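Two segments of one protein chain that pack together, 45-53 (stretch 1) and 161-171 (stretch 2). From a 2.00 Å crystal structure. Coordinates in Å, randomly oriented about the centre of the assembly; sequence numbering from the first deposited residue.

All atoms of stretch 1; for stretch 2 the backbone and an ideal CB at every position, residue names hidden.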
# COMPACT_ATOMS: atom_id res chain seq x y z
N PHE A 45 25.99 -16.12 -8.89
CA PHE A 45 25.58 -17.49 -8.58
C PHE A 45 24.09 -17.77 -8.89
O PHE A 45 23.77 -18.86 -9.37
CB PHE A 45 25.93 -17.89 -7.14
CG PHE A 45 27.42 -18.07 -6.88
CD1 PHE A 45 28.36 -17.93 -7.90
CD2 PHE A 45 27.87 -18.42 -5.61
CE1 PHE A 45 29.72 -18.10 -7.65
CE2 PHE A 45 29.23 -18.60 -5.35
CZ PHE A 45 30.16 -18.44 -6.38
N PRO A 46 23.18 -16.80 -8.60
CA PRO A 46 21.80 -17.02 -9.05
C PRO A 46 21.67 -17.19 -10.56
O PRO A 46 20.86 -17.98 -11.04
CB PRO A 46 21.07 -15.74 -8.59
CG PRO A 46 21.91 -15.22 -7.44
CD PRO A 46 23.32 -15.54 -7.84
N HIS A 47 22.48 -16.45 -11.32
CA HIS A 47 22.51 -16.56 -12.77
C HIS A 47 23.13 -17.89 -13.19
O HIS A 47 22.68 -18.49 -14.16
CB HIS A 47 23.31 -15.40 -13.38
CG HIS A 47 22.91 -14.05 -12.87
ND1 HIS A 47 23.17 -13.63 -11.58
CD2 HIS A 47 22.27 -13.03 -13.47
CE1 HIS A 47 22.70 -12.41 -11.41
NE2 HIS A 47 22.15 -12.02 -12.55
N LEU A 48 24.15 -18.35 -12.47
CA LEU A 48 24.73 -19.68 -12.72
C LEU A 48 23.67 -20.77 -12.51
O LEU A 48 23.57 -21.70 -13.30
CB LEU A 48 25.94 -19.94 -11.82
CG LEU A 48 26.74 -21.24 -12.05
CD1 LEU A 48 27.50 -21.22 -13.40
CD2 LEU A 48 27.72 -21.51 -10.92
N ALA A 49 22.88 -20.62 -11.44
CA ALA A 49 21.79 -21.55 -11.15
C ALA A 49 20.73 -21.55 -12.24
O ALA A 49 20.08 -22.57 -12.50
CB ALA A 49 21.18 -21.24 -9.80
N MET A 50 20.54 -20.41 -12.89
CA MET A 50 19.56 -20.31 -13.97
C MET A 50 20.11 -20.82 -15.30
O MET A 50 19.36 -20.97 -16.26
CB MET A 50 19.07 -18.86 -14.12
CG MET A 50 18.18 -18.37 -12.98
SD MET A 50 16.71 -19.38 -12.73
CE MET A 50 16.00 -19.40 -14.38
N GLY A 51 21.41 -21.09 -15.35
CA GLY A 51 22.07 -21.52 -16.58
C GLY A 51 22.41 -20.34 -17.46
O GLY A 51 22.68 -20.50 -18.66
N TRP A 52 22.41 -19.15 -16.86
CA TRP A 52 22.66 -17.92 -17.60
C TRP A 52 24.14 -17.53 -17.57
O TRP A 52 24.53 -16.52 -18.15
CB TRP A 52 21.79 -16.77 -17.05
CG TRP A 52 20.29 -16.98 -17.19
CD1 TRP A 52 19.65 -17.97 -17.89
CD2 TRP A 52 19.27 -16.16 -16.63
NE1 TRP A 52 18.29 -17.82 -17.78
CE2 TRP A 52 18.03 -16.71 -17.02
CE3 TRP A 52 19.27 -15.00 -15.83
CZ2 TRP A 52 16.80 -16.15 -16.64
CZ3 TRP A 52 18.06 -14.45 -15.46
CH2 TRP A 52 16.83 -15.03 -15.86
N ARG A 53 24.95 -18.33 -16.88
CA ARG A 53 26.40 -18.15 -16.84
C ARG A 53 27.09 -19.50 -16.95
O ARG A 53 26.53 -20.52 -16.57
CB ARG A 53 26.85 -17.49 -15.52
CG ARG A 53 26.32 -16.10 -15.25
CD ARG A 53 26.82 -15.04 -16.23
NE ARG A 53 26.48 -13.72 -15.72
CZ ARG A 53 25.32 -13.09 -15.94
NH1 ARG A 53 25.12 -11.89 -15.40
NH2 ARG A 53 24.37 -13.66 -16.68
N UNK A 161 14.88 -13.51 -3.59
CA UNK A 161 14.06 -12.63 -4.42
C UNK A 161 14.51 -12.63 -5.87
O UNK A 161 13.68 -12.71 -6.79
CB UNK A 161 14.09 -11.20 -3.87
N UNK A 162 15.82 -12.53 -6.09
CA UNK A 162 16.40 -12.57 -7.43
C UNK A 162 16.02 -13.85 -8.15
O UNK A 162 15.54 -13.81 -9.28
CB UNK A 162 17.92 -12.44 -7.36
N UNK A 163 16.27 -14.98 -7.49
CA UNK A 163 16.04 -16.30 -8.09
C UNK A 163 14.56 -16.52 -8.43
O UNK A 163 14.24 -17.06 -9.49
CB UNK A 163 16.52 -17.40 -7.14
N UNK A 164 13.68 -16.10 -7.54
CA UNK A 164 12.25 -16.22 -7.78
C UNK A 164 11.82 -15.44 -9.03
O UNK A 164 11.07 -15.96 -9.86
CB UNK A 164 11.47 -15.73 -6.56
N UNK A 165 12.30 -14.21 -9.15
CA UNK A 165 11.90 -13.36 -10.27
C UNK A 165 12.58 -13.75 -11.58
O UNK A 165 11.98 -13.64 -12.66
CB UNK A 165 12.21 -11.90 -9.95
N UNK A 166 13.82 -14.24 -11.47
CA UNK A 166 14.56 -14.80 -12.61
C UNK A 166 13.87 -16.04 -13.17
O UNK A 166 13.78 -16.21 -14.38
CB UNK A 166 15.99 -15.15 -12.20
N UNK A 167 13.40 -16.90 -12.27
CA UNK A 167 12.69 -18.11 -12.65
C UNK A 167 11.36 -17.77 -13.33
O UNK A 167 11.04 -18.34 -14.36
CB UNK A 167 12.45 -18.99 -11.42
N UNK A 168 10.60 -16.84 -12.75
CA UNK A 168 9.39 -16.30 -13.40
C UNK A 168 9.68 -15.84 -14.84
O UNK A 168 8.94 -16.17 -15.77
CB UNK A 168 8.83 -15.13 -12.59
N UNK A 169 10.75 -15.06 -15.00
CA UNK A 169 11.19 -14.57 -16.30
C UNK A 169 11.46 -15.72 -17.26
O UNK A 169 10.95 -15.73 -18.38
CB UNK A 169 12.44 -13.71 -16.15
N UNK A 170 12.23 -16.70 -16.80
CA UNK A 170 12.58 -17.88 -17.61
C UNK A 170 11.35 -18.68 -18.03
O UNK A 170 11.24 -19.08 -19.19
CB UNK A 170 13.54 -18.79 -16.83
N UNK A 171 10.42 -18.89 -17.09
CA UNK A 171 9.20 -19.64 -17.37
C UNK A 171 8.32 -18.91 -18.39
O UNK A 171 7.73 -19.55 -19.26
CB UNK A 171 8.42 -19.88 -16.08

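Stretch 2 is helical throughout, and its axis passes 9.8 Å from that of helix 45-50 at 34°, the two helices running in broadly the same direction. Its helical backbone angles suit most residues, though proline and glycine less well, so the choice rests largely on what stretch 1 offers.

Position 161 has nothing of stretch 1 near its ideal CB and is left open by this contact; it is Tyr-161. Position 162 points toward stretch 1, its ideal CB 4.7 Å from Pro-46 CB, with the His-47 imidazole farther out. A medium or long chain, apolar or polar, could follow the proline ring. The residue is Glu-162, whose OE1 lies 3.7 Å from Pro-46 CG; its OE2 is hydrogen-bonded elsewhere in the structure.

At 163 the CA-to-CB bond runs sideways and the ideal CB of 163 lies 5.1 Å from Pro-46 CB, so a small residue would fall short of Ala-49 and Met-50, whereas a large apolar or aromatic one could reach them. Phe-163, with chi1 t, brings its ring back to stretch 1: CE2 is 4.0 Å from Ala-49 CB and 3.8 Å from Met-50 SD.

At 164 the CA-to-CB bond points away and at 165 nothing of stretch 1 is within reach, so this contact gives little guide; they are Ala-164 and Leu-165.

Position 166 points toward stretch 1, its ideal CB 3.8 Å from Trp-52 CH2 and 4.0 Å from Met-50 CG. The crowding near CB favours a slender, unbranched apolar chain, able to run between Pro-46 and Trp-52 toward His-47. Met-166 does this with chi2 and chi3 both t. Its CG packs 3.7 Å from Trp-52 CZ3, its SD 4.0 Å from Pro-46 CB, and its CE lies over one face of the His-47 ring, 3.2 Å from NE2.

At 167 the bond points away, yet the ideal CB is 4.5 Å from Met-50 SD; several apolar residues would serve. Leu-167 places CD1 4.2 Å from Met-50 CE. Position 168 points away and is His-168.

Position 169 points toward the Trp-52 indole, its ideal CB 4.6 Å from CH2, suiting an apolar or aromatic residue. Tyr-169 sets CD2 3.6 Å from Trp-52 CH2, the ring planes nearly perpendicular at 86°.

Position 170 faces both Met-50 CE, 3.5 Å from its ideal CB, and the indole, whose NE1 can donate a hydrogen bond, so a side chain carrying an acceptor would suit. Glu-170 accepts a hydrogen bond from Trp-52 NE1 at OE1 (3.0 Å), near the indole plane, while its CB helps form the hole, with 163, 166 and 167, that receives Met-50.

Position 171 points sideways without contact; it is Leu-171.

Stretch 2, residues 161-171: YEFALMLHYEL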
# COMPACT_ATOMS: atom_id res chain seq x y z
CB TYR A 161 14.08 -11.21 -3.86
CG TYR A 161 13.31 -11.06 -2.59
CD1 TYR A 161 11.93 -10.88 -2.62
CD2 TYR A 161 13.94 -11.14 -1.35
CE1 TYR A 161 11.20 -10.76 -1.45
CE2 TYR A 161 13.21 -11.01 -0.18
CZ TYR A 161 11.84 -10.83 -0.24
OH TYR A 161 11.11 -10.70 0.91
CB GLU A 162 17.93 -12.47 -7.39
CG GLU A 162 18.49 -11.10 -7.19
CD GLU A 162 20.00 -11.09 -7.39
OE1 GLU A 162 20.68 -11.85 -6.67
OE2 GLU A 162 20.48 -10.35 -8.27
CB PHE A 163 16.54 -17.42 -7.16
CG PHE A 163 16.44 -18.80 -7.76
CD1 PHE A 163 15.33 -19.61 -7.50
CD2 PHE A 163 17.44 -19.29 -8.60
CE1 PHE A 163 15.23 -20.89 -8.07
CE2 PHE A 163 17.34 -20.56 -9.17
CZ PHE A 163 16.24 -21.36 -8.90
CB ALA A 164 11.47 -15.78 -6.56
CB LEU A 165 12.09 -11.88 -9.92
CG LEU A 165 11.05 -11.45 -8.89
CD1 LEU A 165 11.44 -10.19 -8.18
CD2 LEU A 165 9.67 -11.31 -9.53
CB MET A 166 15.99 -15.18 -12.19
CG MET A 166 16.90 -14.00 -11.93
SD MET A 166 18.57 -14.51 -11.50
CE MET A 166 19.35 -12.93 -11.41
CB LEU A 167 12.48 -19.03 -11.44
CG LEU A 167 11.83 -20.39 -11.69
CD1 LEU A 167 12.58 -21.18 -12.78
CD2 LEU A 167 11.74 -21.20 -10.40
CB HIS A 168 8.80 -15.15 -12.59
CG HIS A 168 7.79 -14.34 -13.34
ND1 HIS A 168 6.49 -14.75 -13.53
CD2 HIS A 168 7.90 -13.15 -13.99
CE1 HIS A 168 5.84 -13.85 -14.24
NE2 HIS A 168 6.67 -12.87 -14.54
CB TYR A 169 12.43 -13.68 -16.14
CG TYR A 169 13.06 -13.26 -17.46
CD1 TYR A 169 12.59 -12.15 -18.16
CD2 TYR A 169 14.13 -13.98 -18.00
CE1 TYR A 169 13.16 -11.77 -19.38
CE2 TYR A 169 14.71 -13.60 -19.22
CZ TYR A 169 14.22 -12.49 -19.89
OH TYR A 169 14.80 -12.12 -21.08
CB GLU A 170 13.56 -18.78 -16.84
CG GLU A 170 13.99 -20.05 -17.57
CD GLU A 170 14.90 -19.80 -18.77
OE1 GLU A 170 15.65 -18.80 -18.78
OE2 GLU A 170 14.86 -20.62 -19.71
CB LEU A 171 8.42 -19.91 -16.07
CG LEU A 171 9.13 -20.78 -15.01
CD1 LEU A 171 8.45 -20.69 -13.65
CD2 LEU A 171 9.26 -22.23 -15.46
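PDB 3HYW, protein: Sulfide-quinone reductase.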